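Local coordinates for protein flavin-dependent monooxygenase, oxygenase subunit HsaA (Rhodococcus sp., PDB 2RFQ) that catalyses the flavin-dependent ortho-hydroxylation of the phenolic steroid intermediate 3-HSA to the catechol 3,4-DHSA during bacterial cholesterol breakdown, at residues P238-A252 with R323-I337. Sequence-based numbering, arbitrary orientation.
Sequences PTTISAPIVGMAYGA and RRDQVRATGRAISSI
S242 and T330 join two helices in a buried contact through their hydroxyls, with S242 OG 2.7 Å from T330 OG1; either may be the donor. Q326 NE2 also donates to S242 OG at 2.9 Å, nearly in its own amide plane. The N-H points fairly straight at the oxygen, at 159°. Q326 CG lies anti to the backbone N (chi1 166°) and the chain then bends at chi2, which lays the amide between S242 and P238. P238 CB packs on this amide, 3.2 Å from Q326 OE1. R323 NH1 donates to Q326 OE1 on a lone pair in the carbonyl plane (2.9 Å), and this helps fix the rotation of the amide. Both Q326 NE2 and R323 NH1 also bond to A370 O. With Q326 cut back to alanine, S242 OG would probably lose its amide donor and R323 NH1 one acceptor, and a gap would open beside P238.

Two alanines meet at the middle of the apolar half, flanked by I245 and I337. A249 CB meets A333 CB at 3.8 Å, and A333 CB also packs against I245 O and V246 CA. I245 spreads its branches: CD1 reaches T330 CG2 at 3.9 Å, while CG2 touches A333 CB and I334 CG1. V246 CG2 touches A329 O and CB. At the far end I337 CD1 and CG1 pack on A249, CD1 3.7 Å from A249 CA, and CG1 also touches A252 CB.

The axes of the two segments approach to 8.6 Å and run nearly parallel, at 23°. The segments belong to helices 233-266 and 316-344 of the acyl-CoA dehydrogenase-type C-terminal helical domain. I245 also packs near W84, a probable FMN-binding residue. Helix 373-384 covers R323 and V327, helix 354-365 covers I334 and I337, and R328 and R332 form salt bridges to D289 of a second subunit.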
ATOM      1  N   PRO A 238      22.808  -6.287  11.628  1.00  6.01           N
ATOM      2  CA  PRO A 238      21.710  -5.788  10.778  1.00  6.14           C
ATOM      3  C   PRO A 238      21.433  -4.270  10.894  1.00  6.95           C
ATOM      4  O   PRO A 238      21.090  -3.625   9.895  1.00  6.95           O
ATOM      5  CB  PRO A 238      20.504  -6.626  11.230  1.00  6.31           C
ATOM      6  CG  PRO A 238      21.143  -7.927  11.684  1.00  6.35           C
ATOM      7  CD  PRO A 238      22.368  -7.423  12.458  1.00  6.03           C
ATOM      8  N   THR A 239      21.590  -3.695  12.082  1.00  6.08           N
ATOM      9  CA  THR A 239      21.402  -2.230  12.213  1.00  5.83           C
ATOM     10  C   THR A 239      22.487  -1.476  11.402  1.00  5.87           C
ATOM     11  O   THR A 239      22.211  -0.422  10.811  1.00  6.94           O
ATOM     12  CB  THR A 239      21.390  -1.803  13.691  1.00  6.44           C
ATOM     13  OG1 THR A 239      20.292  -2.461  14.343  1.00  6.23           O
ATOM     14  CG2 THR A 239      21.210  -0.262  13.841  1.00  6.04           C
ATOM     15  N   THR A 240      23.695  -2.050  11.337  1.00  6.05           N
ATOM     16  CA  THR A 240      24.769  -1.469  10.487  1.00  6.58           C
ATOM     17  C   THR A 240      24.410  -1.451   8.988  1.00  6.79           C
ATOM     18  O   THR A 240      24.899  -0.616   8.228  1.00  7.12           O
ATOM     19  CB  THR A 240      26.157  -2.072  10.787  1.00  7.43           C
ATOM     20  OG1 THR A 240      27.020  -1.019  11.281  1.00  8.86           O
ATOM     21  CG2 THR A 240      26.808  -2.643   9.548  1.00  7.69           C
ATOM     22  N   ILE A 241      23.511  -2.352   8.594  1.00  6.71           N
ATOM     23  CA  ILE A 241      22.998  -2.439   7.245  1.00  7.44           C
ATOM     24  C   ILE A 241      21.801  -1.508   7.022  1.00  7.61           C
ATOM     25  O   ILE A 241      21.663  -0.920   5.941  1.00 10.47           O
ATOM     26  CB  ILE A 241      22.631  -3.939   6.936  1.00  8.23           C
ATOM     27  CG1 ILE A 241      23.882  -4.813   7.043  1.00 10.00           C
ATOM     28  CG2 ILE A 241      21.808  -4.079   5.629  1.00  8.95           C
ATOM     29  CD1 ILE A 241      25.091  -4.310   6.194  1.00  9.55           C
ATOM     30  N   SER A 242      20.937  -1.365   8.015  1.00  7.03           N
ATOM     31  CA  SER A 242      19.780  -0.473   7.843  1.00  6.46           C
ATOM     32  C   SER A 242      20.142   1.002   8.033  1.00  6.84           C
ATOM     33  O   SER A 242      19.600   1.866   7.341  1.00  6.52           O
ATOM     34  CB  SER A 242      18.627  -0.840   8.807  1.00  7.11           C
ATOM     35  OG  SER A 242      18.136  -2.138   8.505  1.00  9.23           O
ATOM     36  N   ALA A 243      21.021   1.295   8.994  1.00  6.41           N
ATOM     37  CA  ALA A 243      21.336   2.713   9.305  1.00  6.56           C
ATOM     38  C   ALA A 243      21.765   3.538   8.082  1.00  6.46           C
ATOM     39  O   ALA A 243      21.270   4.659   7.902  1.00  6.16           O
ATOM     40  CB  ALA A 243      22.371   2.806  10.443  1.00  6.52           C
ATOM     41  N   PRO A 244      22.663   3.009   7.225  1.00  6.29           N
ATOM     42  CA  PRO A 244      23.041   3.806   6.039  1.00  5.98           C
ATOM     43  C   PRO A 244      21.873   3.993   5.068  1.00  6.43           C
ATOM     44  O   PRO A 244      21.764   5.027   4.452  1.00  6.71           O
ATOM     45  CB  PRO A 244      24.211   3.026   5.415  1.00  6.48           C
ATOM     46  CG  PRO A 244      24.121   1.630   5.984  1.00  7.11           C
ATOM     47  CD  PRO A 244      23.395   1.723   7.297  1.00  6.52           C
ATOM     48  N   ILE A 245      20.978   3.009   4.975  1.00  5.94           N
ATOM     49  CA  ILE A 245      19.826   3.160   4.081  1.00  6.54           C
ATOM     50  C   ILE A 245      18.886   4.236   4.617  1.00  6.77           C
ATOM     51  O   ILE A 245      18.396   5.080   3.853  1.00  6.79           O
ATOM     52  CB  ILE A 245      19.136   1.830   3.829  1.00  6.48           C
ATOM     53  CG1 ILE A 245      20.137   0.862   3.172  1.00  6.51           C
ATOM     54  CG2 ILE A 245      17.910   2.032   2.950  1.00  6.94           C
ATOM     55  CD1 ILE A 245      19.622  -0.616   3.078  1.00  8.01           C
ATOM     56  N   VAL A 246      18.629   4.207   5.931  1.00  6.46           N
ATOM     57  CA  VAL A 246      17.910   5.312   6.574  1.00  6.92           C
ATOM     58  C   VAL A 246      18.595   6.674   6.276  1.00  6.43           C
ATOM     59  O   VAL A 246      17.939   7.637   5.883  1.00  6.56           O
ATOM     60  CB  VAL A 246      17.719   5.067   8.087  1.00  7.74           C
ATOM     61  CG1 VAL A 246      17.063   6.288   8.752  1.00  9.19           C
ATOM     62  CG2 VAL A 246      16.854   3.807   8.273  1.00  8.03           C
ATOM     63  N   GLY A 247      19.913   6.742   6.447  1.00  6.00           N
ATOM     64  CA  GLY A 247      20.667   7.969   6.130  1.00  6.31           C
ATOM     65  C   GLY A 247      20.492   8.404   4.671  1.00  6.90           C
ATOM     66  O   GLY A 247      20.329   9.599   4.399  1.00  6.52           O
HETATM   67  N   MSE A 248      20.519   7.446   3.744  1.00  6.94           N
HETATM   68  CA  MSE A 248      20.262   7.732   2.326  1.00  7.92           C
HETATM   69  C   MSE A 248      18.894   8.403   2.158  1.00  6.85           C
HETATM   70  O   MSE A 248      18.751   9.347   1.360  1.00  7.52           O
HETATM   71  CB  MSE A 248      20.367   6.452   1.484  1.00  7.22           C
HETATM   72  CG  MSE A 248      21.806   5.985   1.349  1.00  7.02           C
HETATM   73 SE   MSE A 248      21.718   4.241   0.410  1.00 13.92          SE
HETATM   74  CE  MSE A 248      23.066   3.239   1.464  1.00  8.40           C
ATOM     75  N   ALA A 249      17.913   7.968   2.954  1.00  6.49           N
ATOM     76  CA  ALA A 249      16.563   8.521   2.864  1.00  6.63           C
ATOM     77  C   ALA A 249      16.557   9.970   3.359  1.00  6.76           C
ATOM     78  O   ALA A 249      15.899  10.845   2.750  1.00  7.30           O
ATOM     79  CB  ALA A 249      15.562   7.617   3.629  1.00  6.77           C
ATOM     80  N   TYR A 250      17.282  10.245   4.445  1.00  6.42           N
ATOM     81  CA  TYR A 250      17.414  11.637   4.915  1.00  7.75           C
ATOM     82  C   TYR A 250      18.017  12.524   3.819  1.00  7.52           C
ATOM     83  O   TYR A 250      17.534  13.651   3.550  1.00  7.73           O
ATOM     84  CB  TYR A 250      18.264  11.733   6.183  1.00  7.29           C
ATOM     85  CG  TYR A 250      17.501  11.454   7.464  1.00  8.33           C
ATOM     86  CD1 TYR A 250      17.396  10.163   7.952  1.00  8.71           C
ATOM     87  CD2 TYR A 250      16.851  12.477   8.149  1.00  9.93           C
ATOM     88  CE1 TYR A 250      16.717   9.890   9.152  1.00  8.69           C
ATOM     89  CE2 TYR A 250      16.141  12.220   9.342  1.00  9.12           C
ATOM     90  CZ  TYR A 250      16.079  10.902   9.818  1.00  7.88           C
ATOM     91  OH  TYR A 250      15.395  10.614  10.980  1.00  9.51           O
ATOM     92  N   GLY A 251      19.053  12.005   3.164  1.00  7.68           N
ATOM     93  CA  GLY A 251      19.759  12.763   2.120  1.00  7.52           C
ATOM     94  C   GLY A 251      18.845  13.013   0.936  1.00  7.90           C
ATOM     95  O   GLY A 251      18.805  14.133   0.401  1.00  8.63           O
ATOM     96  N   ALA A 252      18.115  11.971   0.541  1.00  7.80           N
ATOM     97  CA  ALA A 252      17.169  12.069  -0.573  1.00  8.49           C
ATOM     98  C   ALA A 252      16.090  13.097  -0.242  1.00  8.24           C
ATOM     99  O   ALA A 252      15.708  13.930  -1.091  1.00  8.82           O
ATOM    100  CB  ALA A 252      16.541  10.717  -0.850  1.00  8.39           C
ATOM    101  N   ARG A 323      14.950  -6.828  15.499  1.00  5.87           N
ATOM    102  CA  ARG A 323      14.962  -7.348  14.123  1.00  6.28           C
ATOM    103  C   ARG A 323      13.719  -6.953  13.315  1.00  6.06           C
ATOM    104  O   ARG A 323      13.819  -6.550  12.147  1.00  6.74           O
ATOM    105  CB  ARG A 323      15.166  -8.855  14.146  1.00  5.48           C
ATOM    106  CG  ARG A 323      16.632  -9.238  14.338  1.00  5.90           C
ATOM    107  CD  ARG A 323      17.390  -9.071  13.022  1.00  5.52           C
ATOM    108  NE  ARG A 323      17.039 -10.163  12.084  1.00  5.42           N
ATOM    109  CZ  ARG A 323      16.988 -10.046  10.757  1.00  6.05           C
ATOM    110  NH1 ARG A 323      17.243  -8.875  10.147  1.00  5.75           N
ATOM    111  NH2 ARG A 323      16.694 -11.125  10.035  1.00  6.26           N
ATOM    112  N   ARG A 324      12.556  -7.065  13.959  1.00  5.73           N
ATOM    113  CA  ARG A 324      11.279  -6.652  13.348  1.00  5.40           C
ATOM    114  C   ARG A 324      11.352  -5.222  12.815  1.00  5.50           C
ATOM    115  O   ARG A 324      11.043  -4.964  11.666  1.00  6.71           O
ATOM    116  CB  ARG A 324      10.155  -6.779  14.380  1.00  5.70           C
ATOM    117  CG  ARG A 324       8.805  -6.223  13.894  1.00  5.29           C
ATOM    118  CD  ARG A 324       7.818  -6.002  15.066  1.00  6.49           C
ATOM    119  NE  ARG A 324       8.231  -4.849  15.849  1.00  7.11           N
ATOM    120  CZ  ARG A 324       7.766  -4.538  17.060  1.00  7.85           C
ATOM    121  NH1 ARG A 324       6.842  -5.307  17.679  1.00  7.54           N
ATOM    122  NH2 ARG A 324       8.207  -3.432  17.654  1.00  7.71           N
ATOM    123  N   ASP A 325      11.771  -4.291  13.670  1.00  5.31           N
ATOM    124  CA  ASP A 325      11.768  -2.878  13.317  1.00  6.13           C
ATOM    125  C   ASP A 325      12.912  -2.506  12.398  1.00  6.76           C
ATOM    126  O   ASP A 325      12.827  -1.515  11.668  1.00  6.86           O
ATOM    127  CB  ASP A 325      11.823  -2.041  14.601  1.00  6.55           C
ATOM    128  CG  ASP A 325      10.542  -2.168  15.449  1.00  7.42           C
ATOM    129  OD1 ASP A 325       9.474  -2.559  14.910  1.00  7.10           O
ATOM    130  OD2 ASP A 325      10.631  -1.868  16.655  1.00  7.94           O
ATOM    131  N   GLN A 326      13.999  -3.270  12.464  1.00  6.14           N
ATOM    132  CA  GLN A 326      15.191  -2.997  11.672  1.00  6.15           C
ATOM    133  C   GLN A 326      14.958  -3.299  10.185  1.00  6.32           C
ATOM    134  O   GLN A 326      15.194  -2.446   9.310  1.00  6.55           O
ATOM    135  CB  GLN A 326      16.413  -3.742  12.231  1.00  5.20           C
ATOM    136  CG  GLN A 326      17.593  -3.763  11.253  1.00  5.70           C
ATOM    137  CD  GLN A 326      17.620  -5.043  10.466  1.00  8.07           C
ATOM    138  OE1 GLN A 326      17.355  -6.117  11.016  1.00  7.99           O
ATOM    139  NE2 GLN A 326      17.949  -4.950   9.163  1.00  7.69           N
ATOM    140  N   VAL A 327      14.454  -4.494   9.880  1.00  5.97           N
ATOM    141  CA  VAL A 327      14.084  -4.744   8.482  1.00  6.48           C
ATOM    142  C   VAL A 327      13.006  -3.740   8.029  1.00  5.78           C
ATOM    143  O   VAL A 327      13.032  -3.236   6.895  1.00  7.88           O
ATOM    144  CB  VAL A 327      13.652  -6.209   8.209  1.00  6.73           C
ATOM    145  CG1 VAL A 327      14.777  -7.190   8.616  1.00  5.90           C
ATOM    146  CG2 VAL A 327      12.338  -6.551   8.911  1.00  6.09           C
ATOM    147  N   ARG A 328      12.086  -3.416   8.931  1.00  6.31           N
ATOM    148  CA  ARG A 328      11.027  -2.472   8.549  1.00  6.83           C
ATOM    149  C   ARG A 328      11.570  -1.067   8.292  1.00  6.85           C
ATOM    150  O   ARG A 328      11.059  -0.374   7.417  1.00  7.18           O
ATOM    151  CB  ARG A 328       9.908  -2.432   9.586  1.00  6.42           C
ATOM    152  CG  ARG A 328       8.568  -1.954   8.955  1.00  7.89           C
ATOM    153  CD  ARG A 328       7.363  -2.524   9.760  1.00  7.49           C
ATOM    154  NE  ARG A 328       6.034  -2.193   9.224  1.00  9.76           N
ATOM    155  CZ  ARG A 328       5.489  -2.780   8.159  1.00  9.01           C
ATOM    156  NH1 ARG A 328       6.156  -3.727   7.478  1.00  8.79           N
ATOM    157  NH2 ARG A 328       4.268  -2.436   7.754  1.00 10.35           N
ATOM    158  N   ALA A 329      12.591  -0.654   9.049  1.00  5.55           N
ATOM    159  CA  ALA A 329      13.196   0.668   8.879  1.00  6.51           C
ATOM    160  C   ALA A 329      13.784   0.783   7.468  1.00  6.81           C
ATOM    161  O   ALA A 329      13.601   1.802   6.785  1.00  7.06           O
ATOM    162  CB  ALA A 329      14.275   0.877   9.906  1.00  6.09           C
ATOM    163  N   THR A 330      14.465  -0.273   7.019  1.00  6.23           N
ATOM    164  CA  THR A 330      14.954  -0.312   5.630  1.00  6.85           C
ATOM    165  C   THR A 330      13.785  -0.137   4.659  1.00  7.40           C
ATOM    166  O   THR A 330      13.846   0.681   3.745  1.00  7.98           O
ATOM    167  CB  THR A 330      15.694  -1.628   5.359  1.00  6.80           C
ATOM    168  OG1 THR A 330      16.926  -1.578   6.103  1.00  7.33           O
ATOM    169  CG2 THR A 330      15.974  -1.818   3.845  1.00  8.25           C
ATOM    170  N   GLY A 331      12.715  -0.888   4.890  1.00  7.27           N
ATOM    171  CA  GLY A 331      11.513  -0.790   4.047  1.00  7.52           C
ATOM    172  C   GLY A 331      10.909   0.605   4.032  1.00  7.91           C
ATOM    173  O   GLY A 331      10.557   1.111   2.959  1.00  8.23           O
ATOM    174  N   ARG A 332      10.786   1.230   5.213  1.00  6.92           N
ATOM    175  CA  ARG A 332      10.228   2.589   5.302  1.00  6.25           C
ATOM    176  C   ARG A 332      11.119   3.591   4.548  1.00  7.06           C
ATOM    177  O   ARG A 332      10.633   4.499   3.870  1.00  7.19           O
ATOM    178  CB  ARG A 332      10.122   3.032   6.763  1.00  6.60           C
ATOM    179  CG  ARG A 332       9.113   2.226   7.609  1.00  4.60           C
ATOM    180  CD  ARG A 332       8.907   2.925   8.960  1.00  6.13           C
ATOM    181  NE  ARG A 332       8.612   1.956  10.022  1.00  5.83           N
ATOM    182  CZ  ARG A 332       7.397   1.480  10.319  1.00  8.44           C
ATOM    183  NH1 ARG A 332       7.249   0.614  11.321  1.00 10.37           N
ATOM    184  NH2 ARG A 332       6.339   1.831   9.595  1.00  7.24           N
ATOM    185  N   ALA A 333      12.428   3.441   4.710  1.00  6.88           N
ATOM    186  CA  ALA A 333      13.390   4.326   4.045  1.00  7.69           C
ATOM    187  C   ALA A 333      13.253   4.225   2.525  1.00  7.84           C
ATOM    188  O   ALA A 333      13.171   5.253   1.825  1.00  8.37           O
ATOM    189  CB  ALA A 333      14.800   4.025   4.504  1.00  7.81           C
ATOM    190  N   ILE A 334      13.205   3.005   2.007  1.00  7.71           N
ATOM    191  CA  ILE A 334      13.092   2.805   0.548  1.00  9.39           C
ATOM    192  C   ILE A 334      11.734   3.297   0.034  1.00  9.26           C
ATOM    193  O   ILE A 334      11.669   3.970  -0.997  1.00  9.34           O
ATOM    194  CB  ILE A 334      13.350   1.346   0.184  1.00 10.24           C
ATOM    195  CG1 ILE A 334      14.807   1.010   0.533  1.00 11.52           C
ATOM    196  CG2 ILE A 334      13.113   1.121  -1.300  1.00 11.40           C
ATOM    197  CD1 ILE A 334      15.126  -0.471   0.564  1.00 12.54           C
ATOM    198  N   SER A 335      10.649   2.955   0.732  1.00  9.21           N
ATOM    199  CA  SER A 335       9.321   3.450   0.326  1.00  9.91           C
ATOM    200  C   SER A 335       9.286   4.973   0.245  1.00  9.28           C
ATOM    201  O   SER A 335       8.700   5.551  -0.678  1.00  8.87           O
ATOM    202  CB  SER A 335       8.274   2.929   1.298  1.00 10.80           C
ATOM    203  OG  SER A 335       6.971   3.406   0.991  1.00 15.63           O
ATOM    204  N   SER A 336       9.938   5.624   1.210  1.00  8.60           N
ATOM    205  CA  SER A 336       9.981   7.081   1.263  1.00  8.22           C
ATOM    206  C   SER A 336      10.797   7.660   0.113  1.00  8.07           C
ATOM    207  O   SER A 336      10.367   8.631  -0.531  1.00  8.05           O
ATOM    208  CB  SER A 336      10.532   7.499   2.612  1.00  8.66           C
ATOM    209  OG  SER A 336       9.631   7.018   3.626  1.00  7.74           O
ATOM    210  N   ILE A 337      11.955   7.062  -0.169  1.00  7.20           N
ATOM    211  CA  ILE A 337      12.775   7.534  -1.309  1.00  7.70           C
ATOM    212  C   ILE A 337      11.960   7.348  -2.599  1.00  7.51           C
ATOM    213  O   ILE A 337      11.928   8.234  -3.484  1.00  7.59           O
ATOM    214  CB  ILE A 337      14.116   6.770  -1.409  1.00  7.91           C
ATOM    215  CG1 ILE A 337      14.980   7.133  -0.199  1.00  8.77           C
ATOM    216  CG2 ILE A 337      14.851   7.154  -2.716  1.00  8.58           C
ATOM    217  CD1 ILE A 337      16.115   6.188   0.012  1.00  9.68           C
TER